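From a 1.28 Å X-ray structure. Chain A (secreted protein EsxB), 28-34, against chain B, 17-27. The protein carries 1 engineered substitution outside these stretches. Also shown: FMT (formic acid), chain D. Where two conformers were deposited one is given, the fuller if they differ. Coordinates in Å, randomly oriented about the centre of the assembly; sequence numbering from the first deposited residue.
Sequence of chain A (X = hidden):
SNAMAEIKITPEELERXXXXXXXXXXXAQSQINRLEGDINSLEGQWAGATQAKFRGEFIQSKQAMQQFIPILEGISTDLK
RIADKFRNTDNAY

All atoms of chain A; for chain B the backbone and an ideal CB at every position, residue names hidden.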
ATOM      1  N   ALA A  28       1.485   4.203  -2.429  1.00 13.11           N
ATOM      2  CA  ALA A  28       0.696   3.190  -3.123  1.00 13.75           C
ATOM      3  C   ALA A  28      -0.779   3.588  -3.149  1.00 13.01           C
ATOM      4  O   ALA A  28      -1.425   3.504  -4.196  1.00 14.21           O
ATOM      5  CB  ALA A  28       0.886   1.817  -2.493  1.00 13.95           C
ATOM      6  N   GLN A  29      -1.314   4.030  -2.014  1.00 13.71           N
ATOM      7  CA  GLN A  29      -2.696   4.495  -1.967  1.00 14.55           C
ATOM      8  C   GLN A  29      -2.946   5.616  -2.967  1.00 14.26           C
ATOM      9  O   GLN A  29      -3.985   5.645  -3.632  1.00 14.91           O
ATOM     10  CB  GLN A  29      -3.037   4.985  -0.559  1.00 15.62           C
ATOM     11  CG  GLN A  29      -3.171   3.894   0.485  1.00 17.09           C
ATOM     12  CD  GLN A  29      -3.608   4.448   1.824  1.00 16.13           C
ATOM     13  OE1 GLN A  29      -2.796   5.000   2.579  1.00 20.34           O
ATOM     14  NE2 GLN A  29      -4.888   4.315   2.135  1.00 18.37           N
ATOM     15  N   SER A  30      -1.982   6.526  -3.088  1.00 12.77           N
ATOM     16  CA  SER A  30      -2.105   7.661  -3.994  0.60 15.49           C
ATOM     17  C   SER A  30      -2.227   7.198  -5.438  1.00 13.46           C
ATOM     18  O   SER A  30      -3.081   7.689  -6.188  1.00 14.56           O
ATOM     19  CB  SER A  30      -0.901   8.597  -3.856  0.60 19.09           C
ATOM     20  OG  SER A  30      -0.978   9.645  -4.806  0.60 25.18           O
ATOM     21  N   GLN A  31      -1.382   6.254  -5.836  1.00 14.11           N
ATOM     22  CA  GLN A  31      -1.397   5.791  -7.218  1.00 12.83           C
ATOM     23  C   GLN A  31      -2.634   4.964  -7.538  1.00 11.76           C
ATOM     24  O   GLN A  31      -3.153   5.037  -8.645  1.00 12.73           O
ATOM     25  CB  GLN A  31      -0.115   5.029  -7.582  1.00 13.66           C
ATOM     26  CG  GLN A  31       1.153   5.891  -7.495  1.00 14.70           C
ATOM     27  CD  GLN A  31       1.135   7.081  -8.440  1.00 17.11           C
ATOM     28  OE1 GLN A  31       0.545   7.028  -9.515  1.00 16.71           O
ATOM     29  NE2 GLN A  31       1.797   8.162  -8.040  1.00 21.97           N
ATOM     30  N   ILE A  32      -3.119   4.191  -6.576  1.00 11.71           N
ATOM     31  CA  ILE A  32      -4.379   3.480  -6.774  1.00 12.26           C
ATOM     32  C   ILE A  32      -5.516   4.481  -6.983  1.00 13.03           C
ATOM     33  O   ILE A  32      -6.358   4.313  -7.858  1.00 12.56           O
ATOM     34  CB  ILE A  32      -4.720   2.550  -5.585  1.00 13.59           C
ATOM     35  CG1 ILE A  32      -3.558   1.590  -5.283  1.00 15.05           C
ATOM     36  CG2 ILE A  32      -6.012   1.784  -5.871  1.00 17.41           C
ATOM     37  CD1 ILE A  32      -3.669   0.836  -3.950  1.00 17.13           C
ATOM     38  N   ASN A  33      -5.530   5.541  -6.182  1.00 12.33           N
ATOM     39  CA  ASN A  33      -6.568   6.554  -6.309  1.00 12.87           C
ATOM     40  C   ASN A  33      -6.494   7.264  -7.651  1.00 13.24           C
ATOM     41  O   ASN A  33      -7.513   7.539  -8.274  1.00 14.09           O
ATOM     42  CB  ASN A  33      -6.498   7.547  -5.138  1.00 14.96           C
ATOM     43  CG  ASN A  33      -7.012   6.945  -3.847  1.00 20.61           C
ATOM     44  OD1 ASN A  33      -7.818   6.017  -3.871  1.00 25.58           O
ATOM     45  ND2 ASN A  33      -6.564   7.479  -2.709  1.00 19.97           N
ATOM     46  N   ARG A  34      -5.283   7.520  -8.121  1.00 13.25           N
ATOM     47  CA  ARG A  34      -5.078   8.160  -9.405  1.00 14.47           C
ATOM     48  C   ARG A  34      -5.573   7.255 -10.536  1.00 13.72           C
ATOM     49  O   ARG A  34      -6.290   7.693 -11.442  1.00 14.22           O
ATOM     50  CB  ARG A  34      -3.591   8.474  -9.557  1.00 18.12           C
ATOM     51  CG  ARG A  34      -3.181   9.075 -10.864  1.00 20.42           C
ATOM     52  CD  ARG A  34      -1.714   9.470 -10.795  1.00 22.05           C
ATOM     53  NE  ARG A  34      -1.251   9.978 -12.076  1.00 26.77           N
ATOM     54  CZ  ARG A  34      -0.106   9.627 -12.642  1.00 24.20           C
ATOM     55  NH1 ARG A  34       0.703   8.769 -12.027  1.00 21.79           N
ATOM     56  NH2 ARG A  34       0.229  10.134 -13.818  1.00 24.83           N
TER
ATOM     57  N   UNK B  17     -12.473  -4.095  -8.816  1.00 12.00           N
ATOM     58  CA  UNK B  17     -11.113  -4.501  -8.481  1.00 11.68           C
ATOM     59  C   UNK B  17     -10.378  -3.361  -7.780  1.00 10.80           C
ATOM     60  O   UNK B  17      -9.719  -3.565  -6.755  1.00 11.11           O
ATOM     61  CB  UNK B  17     -10.355  -4.933  -9.738  1.00 11.68           C
ATOM     62  N   UNK B  18     -10.510  -2.146  -8.309  1.00 11.57           N
ATOM     63  CA  UNK B  18      -9.837  -0.993  -7.711  1.00 11.52           C
ATOM     64  C   UNK B  18     -10.292  -0.741  -6.277  1.00 11.03           C
ATOM     65  O   UNK B  18      -9.470  -0.423  -5.420  1.00 10.79           O
ATOM     66  CB  UNK B  18     -10.086   0.257  -8.558  1.00 11.52           C
ATOM     67  N   UNK B  19     -11.584  -0.887  -6.002  1.00 11.63           N
ATOM     68  CA  UNK B  19     -12.071  -0.720  -4.641  1.00 12.32           C
ATOM     69  C   UNK B  19     -11.480  -1.756  -3.701  1.00 10.55           C
ATOM     70  O   UNK B  19     -11.113  -1.439  -2.563  1.00 11.01           O
ATOM     71  CB  UNK B  19     -13.599  -0.801  -4.612  1.00 12.32           C
ATOM     72  N   UNK B  20     -11.393  -3.000  -4.167  1.00 11.96           N
ATOM     73  CA  UNK B  20     -10.757  -4.041  -3.361  1.00 12.00           C
ATOM     74  C   UNK B  20      -9.297  -3.713  -3.090  1.00 10.35           C
ATOM     75  O   UNK B  20      -8.788  -3.981  -2.003  1.00 10.94           O
ATOM     76  CB  UNK B  20     -10.867  -5.398  -4.059  1.00 12.00           C
ATOM     77  N   UNK B  21      -8.632  -3.112  -4.067  1.00 10.74           N
ATOM     78  CA  UNK B  21      -7.234  -2.732  -3.915  1.00 10.24           C
ATOM     79  C   UNK B  21      -7.087  -1.546  -2.956  1.00  9.49           C
ATOM     80  O   UNK B  21      -6.212  -1.556  -2.086  1.00  9.65           O
ATOM     81  CB  UNK B  21      -6.628  -2.390  -5.278  1.00 10.24           C
ATOM     82  N   UNK B  22      -7.940  -0.534  -3.095  1.00  9.40           N
ATOM     83  CA  UNK B  22      -7.965   0.563  -2.123  1.00  9.75           C
ATOM     84  C   UNK B  22      -8.103   0.017  -0.717  1.00  9.56           C
ATOM     85  O   UNK B  22      -7.403   0.454   0.198  1.00  9.75           O
ATOM     86  CB  UNK B  22      -9.107   1.535  -2.426  1.00  9.75           C
ATOM     87  N   UNK B  23      -9.009  -0.942  -0.544  1.00  9.72           N
ATOM     88  CA  UNK B  23      -9.250  -1.520   0.775  1.00  9.35           C
ATOM     89  C   UNK B  23      -8.031  -2.273   1.293  1.00  8.88           C
ATOM     90  O   UNK B  23      -7.683  -2.159   2.475  1.00  9.54           O
ATOM     91  CB  UNK B  23     -10.458  -2.457   0.728  1.00  9.35           C
ATOM     92  N   UNK B  24      -7.383  -3.046   0.425  1.00  9.73           N
ATOM     93  CA  UNK B  24      -6.189  -3.781   0.841  1.00 10.06           C
ATOM     94  C   UNK B  24      -5.087  -2.825   1.289  1.00  9.66           C
ATOM     95  O   UNK B  24      -4.398  -3.080   2.283  1.00 10.19           O
ATOM     96  CB  UNK B  24      -5.684  -4.668  -0.299  1.00 10.06           C
ATOM     97  N   UNK B  25      -4.914  -1.729   0.564  1.00  9.86           N
ATOM     98  CA  UNK B  25      -3.911  -0.737   0.919  1.00 10.21           C
ATOM     99  C   UNK B  25      -4.292   0.020   2.184  1.00 10.67           C
ATOM    100  O   UNK B  25      -3.435   0.302   3.036  1.00 10.77           O
ATOM    101  CB  UNK B  25      -3.708   0.245  -0.237  1.00 10.21           C
ATOM    102  N   UNK B  26      -5.570   0.359   2.320  1.00  9.65           N
ATOM    103  CA  UNK B  26      -6.065   1.046   3.502  1.00 10.19           C
ATOM    104  C   UNK B  26      -5.895   0.222   4.760  1.00  9.15           C
ATOM    105  O   UNK B  26      -5.558   0.761   5.821  1.00 10.99           O
ATOM    106  CB  UNK B  26      -7.540   1.409   3.320  1.00 10.19           C
ATOM    107  N   UNK B  27      -6.111  -1.085   4.653  1.00 10.15           N
ATOM    108  CA  UNK B  27      -5.908  -2.000   5.774  1.00 11.21           C
ATOM    109  C   UNK B  27      -4.444  -2.057   6.202  1.00 10.50           C
ATOM    110  O   UNK B  27      -4.143  -2.147   7.404  1.00 11.11           O
ATOM    111  CB  UNK B  27      -6.396  -3.402   5.404  1.00 11.21           C
TER
HETATM  112  C   FMT D 102       2.931   8.227  -5.111  0.75 31.28           C
HETATM  113  O1  FMT D 102       3.743   7.803  -5.932  0.75 24.78           O
HETATM  114  O2  FMT D 102       3.213   9.021  -4.214  0.75 37.96           O

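Chain B 17-27 is one helical segment, nearly antiparallel to helix 28-34 of chain A: the N-to-C directions differ by 166° and the axes come no closer than 9.7 Å. All its backbone angles are helical. Chain A offers mainly the aliphatic side chain of Ile A32, with the amides of Gln A29 and Asn A33 beside it.

Position 17 has nothing of chain A within 5.5 Å of its ideal CB, so the choice is wide. It is Ile B17, which makes no contact here.

At position 18, CA-to-CB points sideways. The ideal CB lies 5.1 Å from Ile A32 CG2. A small or medium apolar residue would suit. It is Ala B18. Its closest contact is through the backbone, with Ala B18 O 4.1 Å from Ile A32 CG2.

At position 19 the CA-to-CB direction leads away from chain A, and nothing of chain A lies within 5.5 Å of the ideal CB. Many residues would fit. It is Gly B19. Position 20 is out of reach and equally unconstrained; it is Asn B20.

Position 21 points toward chain A. Its ideal CB is 4.3 Å from Ile A32 CG2, and the end of that isoleucine, CD1, is still partly uncovered, touched by the CB of 25. A large apolar side chain would suit: Leu, Met or Phe. It is Phe B21. Ile A32 CD1 stands 3.5 Å from the centroid of the Phe B21 ring, 3° off the normal, a CH-pi contact over the face. Ile A32 CG1 also packs at 3.6 Å from Phe B21 CE2.

At position 22, CA-to-CB points sideways. The ideal CB is 4.6 Å from Ile A32 CG2 and 4.9 Å from Asn A33 OD1. A long chain, aliphatic at its base and polar at its tip, would suit; Lys, Arg or Gln are candidates. It is Lys B22, fully extended beyond chi1. Lys B22 CG packs 3.7 Å from Ile A32 CG2. Lys B22 CE lies 3.1 Å from Asn A33 OD1. Lys B22 NZ is 3.3 Å from Asn A33 OD1, but the angle is poor and no hydrogen bond forms. Water 2 links the two residues instead, accepting from Lys B22 NZ (2.9 Å) and donating to Asn A33 O (2.8 Å).

Position 23 points away, and a polar residue would do; it is Asn B23. Position 24 points sideways, and chain A sets no limit on the choice here; it is Ala B24.

Position 25 points toward chain A. Its ideal CB is already 3.8 Å from both Gln A29 CG and Ile A32 CD1. A small residue, Ala or perhaps Ser, suits best. It is Ala B25, whose CB makes both contacts and completes the hole around Ile A32 with 18, 21 and 22.

At position 26 an ideal CB would lie 4.1 Å from Gln A29 NE2 and 3.3 Å from Lys B22 O. Gly avoids the crowding; a CB would have to tolerate it. It is Gly B26, with Gly B26 CA 3.7 Å from Gln A29 NE2. Water 1 accepts from Gln A29 NE2 and donates to Lys B22 O, both at 2.8 Å.

Position 27 points away, unconstrained by chain A. It is Glu B27.

Chain B 17-27: IAGNFKNAAGE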
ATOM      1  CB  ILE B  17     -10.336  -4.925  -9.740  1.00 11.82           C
ATOM      2  CG1 ILE B  17     -10.995  -6.151 -10.375  1.00 12.91           C
ATOM      3  CG2 ILE B  17      -8.890  -5.237  -9.390  1.00 13.29           C
ATOM      4  CD1 ILE B  17     -10.474  -6.482 -11.753  1.00 15.40           C
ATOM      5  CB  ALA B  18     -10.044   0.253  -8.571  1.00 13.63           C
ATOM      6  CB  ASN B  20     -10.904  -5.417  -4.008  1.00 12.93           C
ATOM      7  CG  ASN B  20     -12.316  -5.957  -3.907  1.00 17.88           C
ATOM      8  OD1 ASN B  20     -12.997  -5.763  -2.900  1.00 22.29           O
ATOM      9  ND2 ASN B  20     -12.754  -6.656  -4.944  1.00 21.77           N
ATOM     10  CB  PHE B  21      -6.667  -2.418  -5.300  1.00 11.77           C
ATOM     11  CG  PHE B  21      -5.172  -2.364  -5.366  1.00 13.29           C
ATOM     12  CD1 PHE B  21      -4.368  -2.895  -4.362  1.00 15.75           C
ATOM     13  CD2 PHE B  21      -4.565  -1.787  -6.473  1.00 17.51           C
ATOM     14  CE1 PHE B  21      -2.982  -2.828  -4.466  1.00 16.92           C
ATOM     15  CE2 PHE B  21      -3.195  -1.721  -6.580  1.00 16.89           C
ATOM     16  CZ  PHE B  21      -2.402  -2.230  -5.581  1.00 14.01           C
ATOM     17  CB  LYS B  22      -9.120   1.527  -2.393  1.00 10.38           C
ATOM     18  CG  LYS B  22      -8.936   2.378  -3.647  1.00 11.28           C
ATOM     19  CD  LYS B  22     -10.032   3.411  -3.766  1.00 12.20           C
ATOM     20  CE  LYS B  22      -9.948   4.179  -5.076  1.00 13.45           C
ATOM     21  NZ  LYS B  22     -10.820   5.400  -5.109  1.00 14.40           N
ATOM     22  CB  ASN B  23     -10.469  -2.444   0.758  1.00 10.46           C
ATOM     23  CG  ASN B  23     -11.777  -1.684   0.635  1.00  9.95           C
ATOM     24  OD1 ASN B  23     -11.828  -0.473   0.877  1.00 11.15           O
ATOM     25  ND2 ASN B  23     -12.843  -2.396   0.280  1.00 12.01           N
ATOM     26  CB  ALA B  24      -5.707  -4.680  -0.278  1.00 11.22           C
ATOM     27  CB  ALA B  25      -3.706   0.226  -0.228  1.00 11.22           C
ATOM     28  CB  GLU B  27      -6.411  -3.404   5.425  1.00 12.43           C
ATOM     29  CG  GLU B  27      -7.931  -3.509   5.326  1.00 16.31           C
ATOM     30  CD  GLU B  27      -8.408  -4.721   4.522  1.00 25.49           C
ATOM     31  OE1 GLU B  27      -7.576  -5.463   3.945  1.00 21.62           O
ATOM     32  OE2 GLU B  27      -9.637  -4.934   4.460  1.00 30.97           O
TER
HETATM   33  O   HOH W   1      -6.553   3.084   0.194  1.00 14.86           O
HETATM   34  O   HOH W   2      -9.730   7.636  -6.616  1.00 34.65           O
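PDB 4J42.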